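Local coordinates for protein neuraminidase (Influenza A virus, PDB 4GDI) that forms a tetrameric, neuraminidase-like beta-propeller of a bat influenza virus, with a diverged putative active site that leaves removal of terminal sialic acids uncertain, at residues Ile125-Lys128 against Val133-Thr136; Phe137-Ser140 against Pro144-Leu147; Cys154-Cys159 against Phe227-Asn232; Phe160-Asp165 against Glu198-Tyr203; Ile176-Leu179 against Gln185-Lys188. All blocks are in the same frame, centred on the assembly; numbering follows the deposited sequence.

Overall arrangement
Four-stranded antiparallel blades of the beta-propeller supply most of these contacts. Interactions 1 and 5 are hairpins at the outer strands of two blades, rich in backbone hydrogen bonds; they touch through Ile127 and Leu179. Interaction 2 continues strand 132-138 into the connection to the next blade and meets across its segments by apolar contacts alone. Interactions 3 and 4 join that blade, through strand 158-165 and its preceding turn, to the following one. Interaction 4 is fully buried near the chain centre and its segments meet by packing alone, whereas interaction 3, farther out, relies on a salt bridge and a water. Interaction 5 lies about 9 Å from interaction 3, centre to centre, and is joined to it by the Glu230-Arg186 salt bridge.

Interaction 1: residues Ile125-Lys128 against Val133-Thr136; sequences IMIK and VTDT
Ile127 keeps CG1 beside its backbone N (chi1 -51°) and runs on extended, which lays its CD1 alongside Asp135, 4.1 Å from CB of that residue, both side chains pointing the same way. In Thr134 the hydroxyl sits between backbone N and carbonyl carbon (chi1 45°), and OG1 comes within 3.2 Å of Ile127 O while its hydrogen-bond partner is Gly182 O. Two backbone bonds join the strands: Ile127 N gives to Asp135 O at 2.8 Å, and Thr134 N gives to Ile127 O at 2.8 Å in a nearly straight bond (168°). Thr134 and Asp135 thus both face Ile127, a classic beta bulge in the hairpin of strands 124-129 and 132-138, the outer pair of a propeller blade. Beyond the bulge the register shifts by one, and Lys128 pairs with Val133. On the face of Met126 and Thr136, the methyl CG2 of Thr136 packs 3.8 Å from CB of Met126; this pair reaches Pro23 and Ile362 of a second subunit. Asp135, a reported calcium ligand of this protein although no ion is bound to it here, turns OD2 to Val184 N. Next to the Met126-Thr136 pair, Thr136 CA lies 3.1 Å from Ile125 O, a CA-H...O contact.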
# COMPACT_ATOMS: atom_id res chain seq x y z
N ILE A 125 -27.12 -17.42 6.18
CA ILE A 125 -26.53 -16.11 6.03
C ILE A 125 -25.82 -15.73 7.32
O ILE A 125 -26.31 -16.05 8.42
CB ILE A 125 -27.61 -15.06 5.62
CG1 ILE A 125 -27.89 -15.20 4.12
CG2 ILE A 125 -27.16 -13.64 5.96
CD1 ILE A 125 -29.13 -14.43 3.63
N MET A 126 -24.65 -15.11 7.20
CA MET A 126 -24.03 -14.47 8.36
C MET A 126 -23.76 -13.00 8.07
O MET A 126 -23.56 -12.58 6.92
CB MET A 126 -22.76 -15.20 8.82
CG MET A 126 -21.68 -15.38 7.79
SD MET A 126 -20.24 -16.31 8.41
CE MET A 126 -19.57 -16.79 6.83
N ILE A 127 -23.80 -12.22 9.15
CA ILE A 127 -23.67 -10.78 9.07
C ILE A 127 -22.49 -10.38 9.92
O ILE A 127 -22.32 -10.87 11.04
CB ILE A 127 -24.94 -10.09 9.61
CG1 ILE A 127 -26.17 -10.70 8.92
CG2 ILE A 127 -24.86 -8.58 9.41
CD1 ILE A 127 -27.49 -10.13 9.40
N LYS A 128 -21.67 -9.51 9.36
CA LYS A 128 -20.52 -8.95 10.06
C LYS A 128 -20.70 -7.44 10.18
O LYS A 128 -21.08 -6.77 9.20
CB LYS A 128 -19.25 -9.29 9.27
CG LYS A 128 -17.95 -9.19 10.04
CD LYS A 128 -16.83 -9.77 9.18
CE LYS A 128 -15.44 -9.38 9.69
NZ LYS A 128 -14.38 -9.62 8.67
N VAL A 133 -18.58 -10.81 13.71
CA VAL A 133 -19.76 -11.55 13.25
C VAL A 133 -20.86 -11.34 14.29
O VAL A 133 -20.70 -11.67 15.46
CB VAL A 133 -19.48 -13.05 13.06
CG1 VAL A 133 -20.76 -13.79 12.69
CG2 VAL A 133 -18.45 -13.25 11.97
N THR A 134 -21.97 -10.77 13.85
CA THR A 134 -23.00 -10.28 14.76
C THR A 134 -24.32 -11.04 14.67
O THR A 134 -25.18 -10.91 15.54
CB THR A 134 -23.29 -8.81 14.48
OG1 THR A 134 -23.41 -8.62 13.07
CG2 THR A 134 -22.18 -7.95 15.03
N ASP A 135 -24.51 -11.81 13.61
CA ASP A 135 -25.78 -12.52 13.47
C ASP A 135 -25.72 -13.54 12.35
O ASP A 135 -24.89 -13.45 11.45
CB ASP A 135 -26.93 -11.53 13.22
CG ASP A 135 -28.19 -11.88 14.00
OD1 ASP A 135 -28.31 -13.04 14.45
OD2 ASP A 135 -29.06 -11.00 14.18
N THR A 136 -26.62 -14.51 12.45
CA THR A 136 -26.78 -15.54 11.44
C THR A 136 -28.23 -15.97 11.40
O THR A 136 -28.94 -15.86 12.40
CB THR A 136 -25.97 -16.79 11.78
OG1 THR A 136 -26.47 -17.34 13.01
CG2 THR A 136 -24.50 -16.47 11.92

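Interaction 2: residues Phe137-Ser140 against Pro144-Leu147; sequences FSAS and PLRL
Leu145 meets Ala139 and Phe137 and carries this contact for 144-147; the chain enters through Pro144, which follows a cis peptide bond. The leucine CB points toward the other segment, and CG, beside the backbone N (chi1 -67°), sends CD1 against the departing end of the strand: CD1 of Leu145 is 3.4 Å from Ala139 N and 3.6 Å from Ser138 C. Its CG meets the methyl of the alanine, Ala139 CB to Leu145 CG being 4.1 Å. The same CD1 also reaches the Phe137 ring from an oblique direction, 4.1 Å from CD1 of Phe137; that ring is stacked on Tyr177 of the next blade. One leucine side chain therefore fills the angle between ring and backbone. Next, Arg146 curls its guanidinium back, NH1 making a weak 3.0 Å bond to Pro144 O; NH1 also bonds Gly166 O, NH2 bonds Asp165 O, and NE makes a salt bridge to Glu198. Leu147 then packs on Val163. The loop after strand 132-138 folds back on its end and starts the passage to the next blade: Leu145 is wedged between Ile125 of strand 124-129 and Val163 and Asp165 of strand 158-165, and Arg146 pairs by its backbone with Ser164.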
# COMPACT_ATOMS: atom_id res chain seq x y z
N PHE A 137 -28.65 -16.48 10.24
CA PHE A 137 -29.92 -17.18 10.14
C PHE A 137 -29.90 -18.15 8.94
O PHE A 137 -29.12 -17.99 8.01
CB PHE A 137 -31.11 -16.21 10.08
CG PHE A 137 -31.01 -15.19 8.98
CD1 PHE A 137 -31.53 -15.45 7.73
CD2 PHE A 137 -30.43 -13.95 9.21
CE1 PHE A 137 -31.46 -14.50 6.71
CE2 PHE A 137 -30.35 -12.99 8.20
CZ PHE A 137 -30.87 -13.28 6.94
N SER A 138 -30.75 -19.16 9.00
CA SER A 138 -30.74 -20.25 8.02
C SER A 138 -31.96 -20.24 7.12
O SER A 138 -32.99 -19.67 7.47
CB SER A 138 -30.68 -21.59 8.75
OG SER A 138 -29.51 -21.71 9.53
N ALA A 139 -31.85 -20.89 5.97
CA ALA A 139 -32.97 -21.07 5.07
C ALA A 139 -34.18 -21.59 5.84
O ALA A 139 -34.04 -22.36 6.78
CB ALA A 139 -32.61 -22.06 3.99
N SER A 140 -35.36 -21.17 5.42
CA SER A 140 -36.58 -21.69 6.04
C SER A 140 -37.62 -22.13 5.01
O SER A 140 -38.64 -22.71 5.37
CB SER A 140 -37.19 -20.64 6.97
OG SER A 140 -37.68 -19.53 6.24
N PRO A 144 -31.70 -22.13 -1.75
CA PRO A 144 -30.70 -21.45 -0.92
C PRO A 144 -31.14 -20.04 -0.56
O PRO A 144 -31.95 -19.44 -1.28
CB PRO A 144 -29.49 -21.38 -1.85
CG PRO A 144 -30.08 -21.30 -3.22
CD PRO A 144 -31.34 -22.13 -3.17
N LEU A 145 -30.67 -19.51 0.55
CA LEU A 145 -30.79 -18.08 0.79
C LEU A 145 -29.96 -17.33 -0.24
O LEU A 145 -28.87 -17.77 -0.62
CB LEU A 145 -30.35 -17.72 2.20
CG LEU A 145 -31.26 -18.28 3.28
CD1 LEU A 145 -30.67 -18.00 4.64
CD2 LEU A 145 -32.67 -17.70 3.17
N ARG A 146 -30.51 -16.21 -0.71
CA ARG A 146 -29.91 -15.44 -1.78
C ARG A 146 -29.85 -13.96 -1.42
O ARG A 146 -30.87 -13.34 -1.13
CB ARG A 146 -30.70 -15.63 -3.08
CG ARG A 146 -30.83 -17.10 -3.48
CD ARG A 146 -31.54 -17.28 -4.80
NE ARG A 146 -32.96 -16.92 -4.81
CZ ARG A 146 -33.95 -17.65 -4.29
NH1 ARG A 146 -33.69 -18.74 -3.58
NH2 ARG A 146 -35.21 -17.25 -4.44
N LEU A 147 -28.63 -13.42 -1.41
CA LEU A 147 -28.41 -11.99 -1.28
C LEU A 147 -28.32 -11.32 -2.66
O LEU A 147 -27.94 -11.95 -3.63
CB LEU A 147 -27.14 -11.75 -0.46
CG LEU A 147 -27.37 -12.13 1.01
CD1 LEU A 147 -26.06 -12.40 1.80
CD2 LEU A 147 -28.15 -11.01 1.68

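Interaction 3: residues Cys154-Cys159 against Phe227-Asn232; sequences CIEGSC and FTKELN
Lys229 NZ is gripped by the carboxylate of Glu156 and by a water. NZ gives a 2.9 Å bond to OE1 of Glu156, met nearly along its C-O axis, and completes a salt bridge in which the two side chains cross at about a right angle. Its second bond, also 2.9 Å, goes to the water, which in turn donates to Glu156 O at 2.8 Å and lies 3.0 Å from Ser158 OG. The ammonium is thus held beside the type I' turn Ile155 to Ser158, with Glu156 and Gly157 at its corner. The lysine stem crosses Ile155: Lys229 CD lies 3.8 Å from Ile155 CG2, and Lys229 CG 3.9 Å from Ile155 CD1. A turn at chi3 (93°) then swings CE and NZ toward Glu156. Next to the turn, the 2.1 Å bond between SG of Cys154 and SG of Cys159 ties the two strands of the hairpin. Lys229 itself sits in a type I turn, Thr228 to Leu231, where Thr228 OG1 accepts from Glu230 N as an ST turn. The contact bridges two adjoining blades: the hairpin 153-155/158-165, where Ser158 OG hydrogen-bonds Glu178 OE2 of strand 173-180, and the hairpin 224-228/233-236, whose Phe227 packs on Ile176.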
# COMPACT_ATOMS: atom_id res chain seq x y z
N CYS A 154 -28.50 1.89 4.12
CA CYS A 154 -28.45 2.38 5.51
C CYS A 154 -29.06 3.78 5.65
O CYS A 154 -28.81 4.67 4.85
CB CYS A 154 -27.01 2.40 6.02
SG CYS A 154 -26.24 0.78 6.12
N ILE A 155 -29.91 3.93 6.66
CA ILE A 155 -30.54 5.20 7.00
C ILE A 155 -30.45 5.40 8.51
O ILE A 155 -31.04 4.64 9.27
CB ILE A 155 -32.04 5.22 6.64
CG1 ILE A 155 -32.26 4.86 5.19
CG2 ILE A 155 -32.63 6.60 6.90
CD1 ILE A 155 -33.72 4.77 4.85
N GLU A 156 -29.69 6.41 8.94
CA GLU A 156 -29.60 6.74 10.37
C GLU A 156 -29.28 5.52 11.23
O GLU A 156 -29.84 5.37 12.29
CB GLU A 156 -30.93 7.36 10.86
CG GLU A 156 -31.20 8.75 10.30
CD GLU A 156 -32.69 9.04 10.11
OE1 GLU A 156 -33.53 8.20 10.49
OE2 GLU A 156 -33.02 10.12 9.56
N GLY A 157 -28.39 4.66 10.77
CA GLY A 157 -27.97 3.53 11.57
C GLY A 157 -28.76 2.24 11.38
O GLY A 157 -28.32 1.19 11.84
N SER A 158 -29.93 2.31 10.75
CA SER A 158 -30.65 1.10 10.36
C SER A 158 -30.32 0.72 8.91
O SER A 158 -30.46 1.55 8.01
CB SER A 158 -32.17 1.31 10.48
OG SER A 158 -32.58 1.54 11.82
N CYS A 159 -29.91 -0.52 8.68
CA CYS A 159 -29.58 -0.98 7.33
C CYS A 159 -30.59 -2.03 6.83
O CYS A 159 -30.95 -2.96 7.56
CB CYS A 159 -28.16 -1.55 7.31
SG CYS A 159 -26.88 -0.32 7.76
N PHE A 227 -40.33 1.01 -0.13
CA PHE A 227 -40.63 0.75 1.27
C PHE A 227 -40.05 1.79 2.20
O PHE A 227 -39.19 2.57 1.81
CB PHE A 227 -40.25 -0.69 1.66
CG PHE A 227 -38.76 -0.96 1.74
CD1 PHE A 227 -38.08 -0.81 2.93
CD2 PHE A 227 -38.07 -1.47 0.64
CE1 PHE A 227 -36.73 -1.11 3.03
CE2 PHE A 227 -36.72 -1.77 0.73
CZ PHE A 227 -36.05 -1.60 1.93
N THR A 228 -40.59 1.84 3.42
CA THR A 228 -40.19 2.81 4.42
C THR A 228 -39.28 2.18 5.48
O THR A 228 -39.11 0.95 5.54
CB THR A 228 -41.40 3.40 5.16
OG1 THR A 228 -41.98 2.40 6.02
CG2 THR A 228 -42.48 3.90 4.17
N LYS A 229 -38.71 3.04 6.32
CA LYS A 229 -37.95 2.60 7.48
C LYS A 229 -38.78 1.71 8.40
O LYS A 229 -38.22 0.96 9.18
CB LYS A 229 -37.48 3.81 8.29
CG LYS A 229 -36.13 4.35 7.89
CD LYS A 229 -35.65 5.37 8.92
CE LYS A 229 -34.78 4.73 9.99
NZ LYS A 229 -34.61 5.61 11.17
N GLU A 230 -40.10 1.80 8.32
CA GLU A 230 -40.98 0.99 9.17
C GLU A 230 -41.43 -0.31 8.49
O GLU A 230 -42.25 -1.05 9.04
CB GLU A 230 -42.20 1.82 9.57
CG GLU A 230 -41.83 3.11 10.32
CD GLU A 230 -40.96 2.86 11.56
OE1 GLU A 230 -41.05 1.78 12.21
OE2 GLU A 230 -40.16 3.77 11.88
N LEU A 231 -40.89 -0.57 7.31
CA LEU A 231 -41.16 -1.80 6.54
C LEU A 231 -42.55 -1.84 5.93
O LEU A 231 -43.00 -2.90 5.50
CB LEU A 231 -40.91 -3.06 7.35
CG LEU A 231 -39.47 -3.14 7.90
CD1 LEU A 231 -39.18 -4.50 8.53
CD2 LEU A 231 -38.46 -2.83 6.82
N ASN A 232 -43.22 -0.69 5.87
CA ASN A 232 -44.36 -0.56 4.98
C ASN A 232 -43.88 -0.53 3.54
O ASN A 232 -42.80 -0.03 3.27
CB ASN A 232 -45.15 0.67 5.33
CG ASN A 232 -46.00 0.44 6.54
OD1 ASN A 232 -46.76 -0.51 6.58
ND2 ASN A 232 -45.83 1.27 7.56
O HOH W 1 -32.42 4.42 12.57

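Interaction 4: residues Phe160-Asp165 against Glu198-Tyr203; sequences FVIVSD and EYSTCY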
# COMPACT_ATOMS: atom_id res chain seq x y z
N PHE A 160 -31.02 -1.89 5.59
CA PHE A 160 -32.06 -2.76 5.04
C PHE A 160 -31.53 -3.55 3.85
O PHE A 160 -30.76 -3.03 3.05
CB PHE A 160 -33.25 -1.92 4.61
CG PHE A 160 -33.82 -1.08 5.71
CD1 PHE A 160 -33.25 0.14 6.03
CD2 PHE A 160 -34.94 -1.50 6.41
CE1 PHE A 160 -33.78 0.93 7.05
CE2 PHE A 160 -35.47 -0.71 7.45
CZ PHE A 160 -34.88 0.50 7.76
N VAL A 161 -31.92 -4.82 3.75
CA VAL A 161 -31.50 -5.65 2.64
C VAL A 161 -32.61 -6.62 2.29
O VAL A 161 -33.36 -7.05 3.17
CB VAL A 161 -30.22 -6.41 2.97
CG1 VAL A 161 -30.45 -7.37 4.14
CG2 VAL A 161 -29.71 -7.15 1.76
N ILE A 162 -32.74 -6.93 1.01
CA ILE A 162 -33.69 -7.93 0.54
C ILE A 162 -33.02 -9.30 0.51
O ILE A 162 -31.98 -9.47 -0.12
CB ILE A 162 -34.21 -7.61 -0.89
CG1 ILE A 162 -34.75 -6.18 -0.97
CG2 ILE A 162 -35.29 -8.60 -1.29
CD1 ILE A 162 -35.78 -5.85 0.06
N VAL A 163 -33.61 -10.26 1.20
CA VAL A 163 -33.13 -11.64 1.18
C VAL A 163 -34.17 -12.55 0.51
O VAL A 163 -35.36 -12.46 0.81
CB VAL A 163 -32.87 -12.15 2.60
CG1 VAL A 163 -32.51 -13.62 2.59
CG2 VAL A 163 -31.78 -11.33 3.28
N SER A 164 -33.72 -13.44 -0.37
CA SER A 164 -34.63 -14.35 -1.07
C SER A 164 -34.35 -15.80 -0.69
O SER A 164 -33.22 -16.16 -0.35
CB SER A 164 -34.54 -14.17 -2.58
OG SER A 164 -34.81 -12.84 -2.95
N ASP A 165 -35.40 -16.62 -0.75
CA ASP A 165 -35.37 -18.01 -0.30
C ASP A 165 -36.26 -18.80 -1.25
O ASP A 165 -37.03 -18.22 -2.02
CB ASP A 165 -35.91 -18.09 1.13
CG ASP A 165 -35.58 -19.41 1.83
OD1 ASP A 165 -35.16 -20.39 1.17
OD2 ASP A 165 -35.79 -19.47 3.06
N GLU A 198 -35.84 -11.20 -7.72
CA GLU A 198 -34.43 -11.47 -7.42
C GLU A 198 -33.57 -10.23 -7.70
O GLU A 198 -33.99 -9.30 -8.39
CB GLU A 198 -33.90 -12.62 -8.29
CG GLU A 198 -34.72 -13.91 -8.23
CD GLU A 198 -34.61 -14.64 -6.91
OE1 GLU A 198 -33.56 -14.54 -6.23
OE2 GLU A 198 -35.58 -15.33 -6.55
N TYR A 199 -32.35 -10.25 -7.17
CA TYR A 199 -31.32 -9.28 -7.53
C TYR A 199 -31.72 -7.83 -7.24
O TYR A 199 -31.40 -6.93 -8.03
CB TYR A 199 -30.98 -9.39 -9.01
CG TYR A 199 -30.73 -10.77 -9.55
CD1 TYR A 199 -30.27 -11.80 -8.73
CD2 TYR A 199 -30.94 -11.05 -10.90
CE1 TYR A 199 -30.01 -13.06 -9.26
CE2 TYR A 199 -30.71 -12.31 -11.43
CZ TYR A 199 -30.24 -13.31 -10.60
OH TYR A 199 -30.01 -14.55 -11.13
N SER A 200 -32.41 -7.60 -6.13
CA SER A 200 -32.78 -6.24 -5.75
C SER A 200 -31.57 -5.33 -5.83
O SER A 200 -30.53 -5.63 -5.25
CB SER A 200 -33.30 -6.20 -4.31
OG SER A 200 -34.51 -6.90 -4.18
N THR A 201 -31.73 -4.19 -6.50
CA THR A 201 -30.75 -3.13 -6.43
C THR A 201 -31.49 -1.86 -6.03
O THR A 201 -32.55 -1.53 -6.58
CB THR A 201 -29.97 -2.98 -7.77
OG1 THR A 201 -29.05 -1.88 -7.70
CG2 THR A 201 -30.92 -2.75 -8.96
N CYS A 202 -30.95 -1.16 -5.04
CA CYS A 202 -31.73 -0.16 -4.29
C CYS A 202 -30.96 1.14 -4.08
O CYS A 202 -29.73 1.18 -4.17
CB CYS A 202 -32.07 -0.71 -2.90
SG CYS A 202 -32.84 -2.35 -2.79
N TYR A 203 -31.71 2.19 -3.75
CA TYR A 203 -31.13 3.46 -3.31
C TYR A 203 -32.10 4.03 -2.29
O TYR A 203 -33.20 3.51 -2.12
CB TYR A 203 -30.91 4.43 -4.48
CG TYR A 203 -32.17 4.83 -5.18
CD1 TYR A 203 -32.67 4.06 -6.24
CD2 TYR A 203 -32.87 5.97 -4.80
CE1 TYR A 203 -33.84 4.42 -6.89
CE2 TYR A 203 -34.03 6.34 -5.46
CZ TYR A 203 -34.51 5.56 -6.50
OH TYR A 203 -35.66 5.92 -7.14
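Van der Waals packing joins Ile162 and Ser200, the tightest meeting of the two segments. The serine hydroxyl lies against the branched carbon of the isoleucine: Ser200 OG is 3.3 Å from CG1 of Ile162 and 3.4 Å from its CB, while CB of Ser200 adds a 3.6 Å approach to CG1. Ile162 bends at chi2 (-54°), which carries CD1 toward Phe227 and Ile176 and leaves the CG1 methylene facing the serine. Both CB atoms point toward the opposite segment, so the strands meet by side chains, their CA atoms 6.6 Å apart at this pair.

Polar groups gather at the other end, where Ser164 and Glu198 approach without bonding: OE1 of Glu198 is 3.8 Å from CB of Ser164. Glu198 leaves the chain away from strand 158-165, and its bend at chi2 (-70°) turns the carboxylate back. Each group has its own partner nearby: OE1 forms a salt bridge to Arg146 NE, OE2 a hydrogen bond with the amide of Asn196, and Ser164 OG a hydrogen bond with ND1 of His174. CB of Glu198 covers one face of the Tyr199 ring, where the chain turns a corner.

Cys202, joined by a disulfide to Cys211, ties strand 200-205 to strand 208-214 within the next blade. Glu198 and Tyr199 probably occupy the place of the adjacent glutamates that line the pocket in active influenza neuraminidases, consistent with a diverged site. The buried Glu198 carboxylate and Ser164 hydroxyl are thus satisfied by third parties, and the joint between the blades rests on shape, with the carboxylate held by Arg146 and Asn196.

Interaction 5: residues Ile176-Leu179 against Gln185-Lys188; sequences IYEL and QRWK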
# COMPACT_ATOMS: atom_id res chain seq x y z
N ILE A 176 -37.72 -8.34 3.50
CA ILE A 176 -36.90 -7.22 3.90
C ILE A 176 -36.39 -7.50 5.31
O ILE A 176 -37.19 -7.81 6.20
CB ILE A 176 -37.68 -5.91 3.98
CG1 ILE A 176 -38.34 -5.59 2.65
CG2 ILE A 176 -36.73 -4.77 4.38
CD1 ILE A 176 -39.29 -4.42 2.71
N TYR A 177 -35.09 -7.41 5.49
CA TYR A 177 -34.50 -7.48 6.82
C TYR A 177 -34.04 -6.09 7.27
O TYR A 177 -33.39 -5.37 6.51
CB TYR A 177 -33.33 -8.46 6.81
CG TYR A 177 -33.75 -9.90 6.95
CD1 TYR A 177 -34.19 -10.63 5.85
CD2 TYR A 177 -33.70 -10.53 8.17
CE1 TYR A 177 -34.56 -11.96 5.98
CE2 TYR A 177 -34.08 -11.84 8.32
CZ TYR A 177 -34.51 -12.56 7.23
OH TYR A 177 -34.87 -13.87 7.40
N GLU A 178 -34.38 -5.71 8.49
CA GLU A 178 -33.81 -4.50 9.07
C GLU A 178 -32.71 -4.87 10.06
O GLU A 178 -32.94 -5.67 10.97
CB GLU A 178 -34.87 -3.68 9.79
CG GLU A 178 -34.29 -2.46 10.46
CD GLU A 178 -35.31 -1.68 11.27
OE1 GLU A 178 -36.48 -2.09 11.32
OE2 GLU A 178 -34.93 -0.64 11.85
N LEU A 179 -31.52 -4.28 9.89
CA LEU A 179 -30.38 -4.54 10.75
C LEU A 179 -29.95 -3.26 11.48
O LEU A 179 -30.11 -2.16 10.96
CB LEU A 179 -29.18 -5.03 9.93
CG LEU A 179 -29.49 -6.07 8.87
CD1 LEU A 179 -28.20 -6.47 8.14
CD2 LEU A 179 -30.17 -7.28 9.50
N GLN A 185 -33.17 -6.79 13.60
CA GLN A 185 -34.17 -6.17 14.47
C GLN A 185 -35.55 -6.73 14.19
O GLN A 185 -36.29 -7.08 15.10
CB GLN A 185 -34.18 -4.65 14.27
CG GLN A 185 -32.82 -4.02 14.47
CD GLN A 185 -32.31 -4.22 15.89
OE1 GLN A 185 -32.84 -3.64 16.83
NE2 GLN A 185 -31.28 -5.04 16.05
N ARG A 186 -35.89 -6.80 12.91
CA ARG A 186 -37.12 -7.42 12.48
C ARG A 186 -37.04 -7.70 10.99
O ARG A 186 -36.08 -7.33 10.33
CB ARG A 186 -38.32 -6.53 12.81
CG ARG A 186 -38.22 -5.16 12.23
CD ARG A 186 -39.28 -4.21 12.77
NE ARG A 186 -38.89 -2.85 12.45
CZ ARG A 186 -39.70 -1.80 12.40
NH1 ARG A 186 -41.00 -1.93 12.66
NH2 ARG A 186 -39.20 -0.61 12.10
N TRP A 187 -38.04 -8.40 10.48
CA TRP A 187 -38.13 -8.64 9.06
C TRP A 187 -39.59 -8.72 8.65
O TRP A 187 -40.48 -8.91 9.48
CB TRP A 187 -37.36 -9.90 8.66
CG TRP A 187 -37.77 -11.13 9.40
CD1 TRP A 187 -37.22 -11.62 10.55
CD2 TRP A 187 -38.79 -12.05 9.03
NE1 TRP A 187 -37.86 -12.78 10.93
CE2 TRP A 187 -38.83 -13.06 10.00
CE3 TRP A 187 -39.69 -12.11 7.96
CZ2 TRP A 187 -39.72 -14.13 9.94
CZ3 TRP A 187 -40.58 -13.17 7.90
CH2 TRP A 187 -40.59 -14.16 8.89
N LYS A 188 -39.82 -8.54 7.36
CA LYS A 188 -41.16 -8.48 6.83
C LYS A 188 -41.13 -9.30 5.54
O LYS A 188 -40.31 -9.06 4.66
CB LYS A 188 -41.53 -7.01 6.58
CG LYS A 188 -42.71 -6.75 5.65
CD LYS A 188 -44.03 -7.08 6.31
CE LYS A 188 -44.76 -5.82 6.74
NZ LYS A 188 -44.12 -5.16 7.92
O HOH W 2 -36.51 1.34 11.23
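Ile176-Leu179 and Gln185-Lys188 run antiparallel at 168°, with axes 4.9 Å apart, as the outer beta hairpin of a four-stranded propeller blade. Ile176 and Lys188 exchange both backbone bonds, Ile176 N to Lys188 O at 2.9 Å and Lys188 N to Ile176 O at 3.0 Å. Two residues on, Glu178 N gives to Arg186 O and Gln185 N gives to Glu178 O, each nearly straight at 170°. Between them Tyr177 and Trp187 form the non-hydrogen-bonded pair, and their side chains lie side by side on one face of the sheet. The methylene of the tryptophan, CB, stands over a face of the tyrosine ring, 3.8 Å from its centroid, a CH-pi contact; the rings themselves are near parallel but slid apart. Arg175 adds a cation-pi contact to the indole. On the other face Glu178 is extended, CG anti to the backbone N (chi1 177°), so that OE1 reaches Arg186 NE at 2.8 Å at the edge of the guanidinium, with a weaker bond from NH2. Glu230 gives that NH2 a second carboxylate. Glu178, a reported calcium ligand whose ion is absent here, accepts at OE2 a 2.6 Å bond from a water that also makes a weak 3.4 Å bond with Arg186 NH2.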